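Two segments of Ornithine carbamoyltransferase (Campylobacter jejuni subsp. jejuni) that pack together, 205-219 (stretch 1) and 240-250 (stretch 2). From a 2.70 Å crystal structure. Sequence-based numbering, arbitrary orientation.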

# COMPACT_ATOMS: atom_id res chain seq x y z
N GLY B 205 40.77 2.94 13.72
CA GLY B 205 41.30 3.88 14.71
C GLY B 205 40.21 4.66 15.39
O GLY B 205 39.04 4.39 15.21
N TYR B 206 40.62 5.61 16.22
CA TYR B 206 39.69 6.54 16.89
C TYR B 206 40.04 8.01 16.65
O TYR B 206 39.75 8.89 17.46
CB TYR B 206 39.56 6.24 18.38
CG TYR B 206 40.84 6.32 19.15
CD1 TYR B 206 41.48 5.15 19.56
CD2 TYR B 206 41.40 7.56 19.52
CE1 TYR B 206 42.67 5.21 20.30
CE2 TYR B 206 42.59 7.62 20.25
CZ TYR B 206 43.21 6.45 20.65
OH TYR B 206 44.39 6.47 21.38
N ASP B 207 40.66 8.26 15.50
CA ASP B 207 41.12 9.61 15.13
C ASP B 207 40.58 10.00 13.76
O ASP B 207 41.07 9.53 12.74
CB ASP B 207 42.64 9.68 15.12
CG ASP B 207 43.15 11.08 14.93
OD1 ASP B 207 42.39 11.95 14.47
OD2 ASP B 207 44.32 11.32 15.28
N LYS B 208 39.60 10.88 13.76
CA LYS B 208 38.94 11.29 12.54
C LYS B 208 39.97 11.69 11.49
O LYS B 208 39.92 11.29 10.33
CB LYS B 208 37.97 12.45 12.86
CG LYS B 208 37.30 13.17 11.69
CD LYS B 208 36.26 14.21 12.13
CE LYS B 208 36.83 15.58 12.50
NZ LYS B 208 35.83 16.63 12.85
N PHE B 209 40.93 12.48 11.92
CA PHE B 209 41.85 13.15 11.00
C PHE B 209 42.85 12.20 10.36
O PHE B 209 43.19 12.35 9.18
CB PHE B 209 42.58 14.27 11.71
CG PHE B 209 41.67 15.32 12.27
CD1 PHE B 209 41.34 15.33 13.62
CD2 PHE B 209 41.15 16.31 11.44
CE1 PHE B 209 40.51 16.32 14.15
CE2 PHE B 209 40.32 17.29 11.96
CZ PHE B 209 40.00 17.30 13.32
N GLU B 210 43.28 11.22 11.13
CA GLU B 210 44.14 10.15 10.62
C GLU B 210 43.41 9.35 9.54
O GLU B 210 43.97 9.00 8.50
CB GLU B 210 44.57 9.20 11.74
CG GLU B 210 45.36 7.95 11.30
CD GLU B 210 46.80 8.24 10.94
OE1 GLU B 210 47.18 9.41 10.71
OE2 GLU B 210 47.60 7.27 10.94
N ALA B 211 42.16 9.02 9.82
CA ALA B 211 41.34 8.22 8.89
C ALA B 211 41.18 8.95 7.58
O ALA B 211 41.12 8.34 6.52
CB ALA B 211 39.97 7.92 9.48
N LEU B 212 41.10 10.26 7.70
CA LEU B 212 40.83 11.10 6.57
C LEU B 212 42.01 11.29 5.62
O LEU B 212 41.80 11.54 4.43
CB LEU B 212 40.30 12.45 7.07
CG LEU B 212 38.83 12.31 7.52
CD1 LEU B 212 38.36 13.43 8.41
CD2 LEU B 212 37.98 12.23 6.31
N LYS B 213 43.22 11.16 6.14
CA LYS B 213 44.47 11.40 5.35
C LYS B 213 44.43 10.60 4.05
O LYS B 213 44.12 9.42 4.06
CB LYS B 213 45.81 11.02 6.10
CG LYS B 213 46.47 12.04 7.04
N ASP B 214 44.75 11.27 2.95
CA ASP B 214 44.84 10.67 1.61
C ASP B 214 43.63 9.85 1.20
O ASP B 214 43.77 8.76 0.68
CB ASP B 214 46.05 9.78 1.45
CG ASP B 214 46.17 9.20 0.02
OD1 ASP B 214 45.77 9.83 -1.01
OD2 ASP B 214 46.72 8.08 -0.08
N LYS B 215 42.46 10.42 1.37
CA LYS B 215 41.20 9.73 1.01
C LYS B 215 40.43 10.49 -0.07
O LYS B 215 40.37 11.72 -0.05
CB LYS B 215 40.33 9.58 2.24
CG LYS B 215 40.88 8.64 3.29
CD LYS B 215 41.00 7.23 2.77
CE LYS B 215 41.49 6.31 3.88
NZ LYS B 215 42.66 6.84 4.64
N ASP B 216 39.87 9.77 -1.02
CA ASP B 216 39.01 10.43 -2.05
C ASP B 216 37.53 10.33 -1.80
O ASP B 216 36.74 10.89 -2.51
CB ASP B 216 39.19 9.81 -3.41
CG ASP B 216 40.61 9.83 -3.87
OD1 ASP B 216 41.32 10.83 -3.65
OD2 ASP B 216 40.99 8.83 -4.49
N VAL B 217 37.16 9.54 -0.82
CA VAL B 217 35.76 9.24 -0.53
C VAL B 217 35.59 9.21 0.99
O VAL B 217 36.25 8.44 1.68
CB VAL B 217 35.31 7.90 -1.18
CG1 VAL B 217 33.82 7.68 -1.03
CG2 VAL B 217 35.65 7.87 -2.67
N VAL B 218 34.74 10.12 1.49
CA VAL B 218 34.44 10.17 2.92
C VAL B 218 33.01 9.79 3.14
O VAL B 218 32.10 10.31 2.52
CB VAL B 218 34.65 11.56 3.55
CG1 VAL B 218 34.31 11.56 5.03
CG2 VAL B 218 36.06 12.08 3.32
N ILE B 219 32.83 8.81 4.00
CA ILE B 219 31.50 8.27 4.24
C ILE B 219 31.14 8.41 5.68
O ILE B 219 31.93 8.04 6.55
CB ILE B 219 31.45 6.77 3.93
CG1 ILE B 219 31.91 6.54 2.46
CG2 ILE B 219 30.08 6.24 4.28
CD1 ILE B 219 31.75 5.11 1.99
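Stretch 2, residues 240-250: EGFMIDEKAMS

After three non-helical residues, stretch 1 forms a short helix, Lys208 to Leu212, then passes through a loop into a strand at Val217 to Ile219. Asp207 caps the helix: its OD1 accepts from Phe209 N at 3.0 Å. Stretch 2 runs through Met243 and Ile244 without regular structure and turns helical at Glu246. Asp245 is the N-cap there, with its OD2 accepting from Ala248 N at 3.3 Å. The backbones come nearest at Lys208 and Phe242, whose CA atoms are 6.2 Å apart. Broadly, the two run the same way: Phe242 lies near Tyr206, Ala248 near Leu212, and Met249 near Val218, although Val218 also meets Ile244. The two stretches bury 509 Å² between them, both sides summed.

Lys208 is the centre of the contact. Its CA-to-CB bond points toward stretch 2, and the chain is extended apart from chi3, which is p. The amine reaches the backbone of the loop before the second helix. NZ donates to Gly241 O at 2.9 Å and to Met243 O at 2.7 Å. A long salt bridge of 3.8 Å joins NZ to Asp245 OD2, the same oxygen that caps the helix. The carbons of Lys208 pack as well, with CE 3.9 Å from Ala248 CB.

Apolar side chains extend the contact. Leu212 CD1 lies 3.9 Å from Ala248 CB and 3.7 Å from Ala248 O. The CA-to-CB bond of Val218 points toward stretch 2 from its strand. Its CG1 is 4.1 Å from Ile244 CD1, and its CG2 is 3.7 Å from SE of Met249, a selenomethionine. The CA-to-CB bond of Met249 points away, but the end of the side chain comes nearer. Phe242 behaves likewise, and its CZ lies 3.8 Å from Tyr206 O, which approaches the ring obliquely.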

# COMPACT_ATOMS: atom_id res chain seq x y z
N GLU B 240 31.99 13.34 20.07
CA GLU B 240 32.31 14.79 20.08
C GLU B 240 33.09 15.23 18.83
O GLU B 240 32.58 16.03 18.01
CB GLU B 240 33.07 15.21 21.36
CG GLU B 240 34.60 14.93 21.46
CD GLU B 240 35.50 16.21 21.51
OE1 GLU B 240 36.76 16.11 21.52
OE2 GLU B 240 34.97 17.35 21.54
N GLY B 241 34.30 14.69 18.68
CA GLY B 241 35.21 15.12 17.60
C GLY B 241 34.83 14.67 16.20
O GLY B 241 35.49 15.01 15.23
N PHE B 242 33.74 13.95 16.09
CA PHE B 242 33.52 13.11 14.90
C PHE B 242 32.71 13.71 13.75
O PHE B 242 32.56 13.10 12.71
CB PHE B 242 32.98 11.75 15.31
CG PHE B 242 34.03 10.86 15.87
CD1 PHE B 242 34.61 9.89 15.10
CD2 PHE B 242 34.50 11.05 17.16
CE1 PHE B 242 35.60 9.07 15.61
CE2 PHE B 242 35.49 10.23 17.68
CZ PHE B 242 36.04 9.24 16.91
N MSE B 243 32.20 14.90 13.92
CA MSE B 243 31.41 15.46 12.84
C MSE B 243 32.26 15.65 11.63
O MSE B 243 33.43 15.97 11.77
CB MSE B 243 30.88 16.82 13.28
CG MSE B 243 30.40 17.65 12.10
SE MSE B 243 29.39 19.18 12.80
CE MSE B 243 30.57 19.94 14.23
N ILE B 244 31.68 15.48 10.45
CA ILE B 244 32.31 15.91 9.20
C ILE B 244 31.95 17.35 8.87
O ILE B 244 30.79 17.71 8.67
CB ILE B 244 31.91 15.09 7.99
CG1 ILE B 244 32.25 13.63 8.23
CG2 ILE B 244 32.58 15.62 6.76
CD1 ILE B 244 33.69 13.37 8.65
N ASP B 245 32.97 18.19 8.90
CA ASP B 245 32.82 19.60 8.64
C ASP B 245 33.90 20.05 7.67
O ASP B 245 34.68 19.22 7.20
CB ASP B 245 32.80 20.44 9.95
CG ASP B 245 34.04 20.24 10.86
OD1 ASP B 245 34.04 20.90 11.93
OD2 ASP B 245 34.98 19.48 10.53
N GLU B 246 33.93 21.34 7.35
CA GLU B 246 34.86 21.89 6.33
C GLU B 246 36.30 21.50 6.65
O GLU B 246 37.05 21.06 5.77
CB GLU B 246 34.72 23.41 6.21
CG GLU B 246 34.92 23.97 4.79
CD GLU B 246 35.34 25.45 4.77
OE1 GLU B 246 34.64 26.28 4.10
OE2 GLU B 246 36.36 25.81 5.44
N LYS B 247 36.69 21.67 7.90
CA LYS B 247 38.09 21.37 8.29
C LYS B 247 38.41 19.91 8.06
O LYS B 247 39.54 19.58 7.68
CB LYS B 247 38.47 21.75 9.75
CG LYS B 247 40.00 21.71 9.98
CD LYS B 247 40.39 22.14 11.38
N ALA B 248 37.44 19.06 8.37
CA ALA B 248 37.62 17.62 8.24
C ALA B 248 37.81 17.25 6.76
O ALA B 248 38.73 16.54 6.42
CB ALA B 248 36.47 16.85 8.84
N MSE B 249 36.94 17.77 5.90
CA MSE B 249 37.03 17.51 4.46
C MSE B 249 38.30 18.05 3.89
O MSE B 249 38.81 17.49 2.91
CB MSE B 249 35.93 18.15 3.63
CG MSE B 249 34.56 17.49 3.76
SE MSE B 249 34.59 15.50 3.48
CE MSE B 249 34.71 15.23 1.50
N SER B 250 38.77 19.16 4.47
CA SER B 250 40.08 19.78 4.10
C SER B 250 41.23 18.79 4.20
O SER B 250 42.19 18.88 3.44
CB SER B 250 40.43 20.97 5.01